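Local coordinates for protein alcohol oxidase (Myceliophthora thermophila, PDB 6F74) that binds flavin-adenine dinucleotide as a VAO-type flavoprotein and probably works as an oxygen-dependent oxidase, at residues G244-A249 and G538-E543. Sequence-based numbering, arbitrary orientation.
Sequences GGHGPA and GGYMNE. With FAD (flavin-adenine dinucleotide), chain I.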
loop_
_atom_site.group_PDB
_atom_site.type_symbol
_atom_site.label_atom_id
_atom_site.label_comp_id
_atom_site.label_asym_id
_atom_site.label_seq_id
_atom_site.Cartn_x
_atom_site.Cartn_y
_atom_site.Cartn_z
ATOM N N GLY A 244 -4.289 -6.994 0.671
ATOM C CA GLY A 244 -5.233 -6.815 -0.440
ATOM C C GLY A 244 -4.515 -6.708 -1.757
ATOM O O GLY A 244 -4.429 -7.678 -2.466
ATOM N N GLY A 245 -4.001 -5.536 -2.075
ATOM C CA GLY A 245 -3.287 -5.300 -3.333
ATOM C C GLY A 245 -4.203 -5.035 -4.517
ATOM O O GLY A 245 -4.759 -5.974 -5.065
ATOM N N HIS A 246 -4.349 -3.763 -4.899
ATOM C CA HIS A 246 -5.114 -3.360 -6.065
ATOM C C HIS A 246 -4.185 -2.913 -7.162
ATOM O O HIS A 246 -3.038 -2.588 -6.939
ATOM C CB HIS A 246 -6.132 -2.241 -5.741
ATOM C CG HIS A 246 -5.506 -0.945 -5.371
ATOM N ND1 HIS A 246 -5.066 -0.034 -6.309
ATOM C CD2 HIS A 246 -5.208 -0.421 -4.162
ATOM C CE1 HIS A 246 -4.492 0.988 -5.691
ATOM N NE2 HIS A 246 -4.560 0.776 -4.387
ATOM N N GLY A 247 -4.706 -2.924 -8.379
ATOM C CA GLY A 247 -3.959 -2.523 -9.568
ATOM C C GLY A 247 -4.905 -2.542 -10.751
ATOM O O GLY A 247 -6.061 -2.921 -10.603
ATOM N N PRO A 248 -4.425 -2.180 -11.935
ATOM C CA PRO A 248 -5.308 -2.133 -13.101
ATOM C C PRO A 248 -6.121 -3.420 -13.394
ATOM O O PRO A 248 -7.277 -3.319 -13.826
ATOM C CB PRO A 248 -4.321 -1.854 -14.240
ATOM C CG PRO A 248 -3.283 -1.012 -13.600
ATOM C CD PRO A 248 -3.080 -1.664 -12.245
ATOM N N ALA A 249 -5.514 -4.590 -13.129
ATOM C CA ALA A 249 -6.066 -5.881 -13.527
ATOM C C ALA A 249 -6.908 -6.632 -12.470
ATOM O O ALA A 249 -7.385 -7.723 -12.743
ATOM C CB ALA A 249 -4.940 -6.765 -14.055
ATOM N N GLY A 538 -15.902 -1.293 5.407
ATOM C CA GLY A 538 -14.573 -1.318 5.999
ATOM C C GLY A 538 -13.659 -0.442 5.158
ATOM O O GLY A 538 -14.111 0.358 4.315
ATOM N N GLY A 539 -12.366 -0.572 5.440
ATOM C CA GLY A 539 -11.335 0.209 4.781
ATOM C C GLY A 539 -10.285 -0.729 4.253
ATOM O O GLY A 539 -10.435 -1.953 4.330
ATOM N N TYR A 540 -9.215 -0.121 3.737
ATOM C CA TYR A 540 -8.102 -0.809 3.092
ATOM C C TYR A 540 -6.816 -0.547 3.895
ATOM O O TYR A 540 -6.299 0.569 3.888
ATOM C CB TYR A 540 -7.932 -0.284 1.668
ATOM C CG TYR A 540 -6.805 -0.919 0.896
ATOM C CD1 TYR A 540 -6.539 -2.281 0.997
ATOM C CD2 TYR A 540 -6.020 -0.171 0.035
ATOM C CE1 TYR A 540 -5.519 -2.880 0.273
ATOM C CE2 TYR A 540 -4.966 -0.765 -0.684
ATOM C CZ TYR A 540 -4.737 -2.126 -0.567
ATOM O OH TYR A 540 -3.694 -2.713 -1.277
ATOM N N MET A 541 -6.303 -1.577 4.569
ATOM C CA MET A 541 -5.179 -1.435 5.497
ATOM C C MET A 541 -3.945 -0.785 4.869
ATOM O O MET A 541 -3.319 0.081 5.474
ATOM C CB MET A 541 -4.848 -2.771 6.165
ATOM C CG MET A 541 -4.255 -3.830 5.267
ATOM S SD MET A 541 -4.000 -5.368 6.193
ATOM C CE MET A 541 -5.655 -6.049 5.965
ATOM N N ASN A 542 -3.626 -1.175 3.638
ATOM C CA ASN A 542 -2.392 -0.730 2.970
ATOM C C ASN A 542 -2.387 0.752 2.647
ATOM O O ASN A 542 -1.309 1.378 2.591
ATOM C CB ASN A 542 -2.143 -1.513 1.664
ATOM C CG ASN A 542 -1.696 -2.932 1.893
ATOM O OD1 ASN A 542 -1.296 -3.303 3.001
ATOM N ND2 ASN A 542 -1.730 -3.747 0.826
ATOM N N GLU A 543 -3.581 1.290 2.405
ATOM C CA GLU A 543 -3.769 2.712 2.127
ATOM C C GLU A 543 -4.995 3.105 2.933
ATOM O O GLU A 543 -6.123 3.170 2.424
ATOM C CB GLU A 543 -3.933 2.996 0.628
ATOM C CG GLU A 543 -2.646 2.797 -0.189
ATOM C CD GLU A 543 -2.857 2.806 -1.711
ATOM O OE1 GLU A 543 -3.945 2.379 -2.146
ATOM O OE2 GLU A 543 -1.944 3.206 -2.520
HETATM P PA FAD I . 7.420 -2.585 3.157
HETATM O O1A FAD I . 7.423 -1.217 3.833
HETATM O O2A FAD I . 8.757 -3.163 2.817
HETATM O O5B FAD I . 6.620 -3.566 4.100
HETATM C C5B FAD I . 5.258 -3.338 4.335
HETATM C C4B FAD I . 4.802 -4.220 5.484
HETATM O O4B FAD I . 4.941 -5.562 5.051
HETATM C C3B FAD I . 5.602 -4.123 6.758
HETATM O O3B FAD I . 4.724 -4.463 7.838
HETATM C C2B FAD I . 6.622 -5.230 6.648
HETATM O O2B FAD I . 7.013 -5.826 7.891
HETATM C C1B FAD I . 5.867 -6.268 5.863
HETATM N N9A FAD I . 6.669 -7.125 4.983
HETATM C C8A FAD I . 7.299 -6.755 3.859
HETATM N N7A FAD I . 7.907 -7.808 3.280
HETATM C C5A FAD I . 7.648 -8.865 4.043
HETATM C C6A FAD I . 7.997 -10.284 3.965
HETATM N N6A FAD I . 8.749 -10.682 2.914
HETATM N N1A FAD I . 7.553 -11.095 4.961
HETATM C C2A FAD I . 6.803 -10.615 5.986
HETATM N N3A FAD I . 6.425 -9.316 6.104
HETATM C C4A FAD I . 6.822 -8.422 5.161
HETATM N N1 FAD I . -0.738 -0.441 -3.128
HETATM C C2 FAD I . -1.696 -0.843 -3.992
HETATM O O2 FAD I . -2.566 -1.660 -3.593
HETATM N N3 FAD I . -1.732 -0.419 -5.271
HETATM C C4 FAD I . -0.841 0.458 -5.766
HETATM O O4 FAD I . -0.888 0.864 -6.946
HETATM C C4X FAD I . 0.229 0.963 -4.881
HETATM N N5 FAD I . 1.145 1.851 -5.318
HETATM C C5X FAD I . 2.121 2.289 -4.484
HETATM C C6 FAD I . 3.072 3.192 -4.959
HETATM C C7 FAD I . 4.099 3.655 -4.155
HETATM C C7M FAD I . 5.024 4.645 -4.820
HETATM C C8 FAD I . 4.207 3.169 -2.750
HETATM C C8M FAD I . 5.331 3.589 -1.813
HETATM C C9 FAD I . 3.247 2.286 -2.265
HETATM C C9A FAD I . 2.200 1.808 -3.072
HETATM N N10 FAD I . 1.221 0.880 -2.620
HETATM C C10 FAD I . 0.222 0.449 -3.503
HETATM C "C1'" FAD I . 1.151 0.407 -1.218
HETATM C "C2'" FAD I . 1.733 -0.918 -0.850
HETATM O "O2'" FAD I . 0.765 -1.911 -1.182
HETATM C "C3'" FAD I . 1.970 -0.964 0.664
HETATM O "O3'" FAD I . 2.718 0.178 1.117
HETATM C "C4'" FAD I . 2.672 -2.246 1.088
HETATM O "O4'" FAD I . 2.857 -2.243 2.507
HETATM C "C5'" FAD I . 4.007 -2.408 0.377
HETATM O "O5'" FAD I . 4.639 -3.611 0.776
HETATM P P FAD I . 6.219 -3.560 0.703
HETATM O O1P FAD I . 6.650 -3.018 -0.631
HETATM O O2P FAD I . 6.701 -4.898 1.155
HETATM O O3P FAD I . 6.508 -2.429 1.824
#
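The H246 ring has one face over the flavin pyrimidine, with FAD N3 3.1 Å above its plane and offset toward the rim. Y540 CE2 and the carboxylate of E543 lie at its edge, near its plane. The Y540 ring carries N542 N over the centre of one face and has E543 OE1, G245 N and G244 CA around its edge. The two rings meet obliquely, planes at 63°, and H246 CD2 comes within 3.5 Å of Y540 CE2. This is the flavin site of the VAO-type fold, where the FAD-binding part of the chain meets the berberine-bridge-like C-terminal part. FAD O2 is gripped by two donors, H246 N at 3.1 Å and Y540 OH at 2.8 Å. H246 O in turn accepts a bond from FAD N3, so the backbone of H246 holds the pyrimidine edge from two atoms. Y540 CG is anti to the backbone N (chi1 180°), which brings the OH against G245 N and FAD O2. This OH gives its proton to FAD O2 and accepts from G245 N (2.9 Å) and N542 ND2 (3.1 Å). A phenylalanine here would probably cost G245 N this acceptor, leave N542 ND2 with G239 O, and deprive FAD O2 of one donor. N542 ND2 also donates to G239 O, and OD1 accepts from R164, another FAD-binding residue. G244, without a side chain and with positive phi, lets the Y540 ring edge close in on its CA. H246 bonds at both ring nitrogens: ND1 pairs with Y352 OH, and NE2 donates to E543. The second E543 oxygen, OE2, lies 3.6 Å from FAD C10. The H246 NE2 to E543 OE1 bond is 2.8 Å long and nearly straight (165°), and it meets OE1 on the syn side, tilted out of the carboxylate plane.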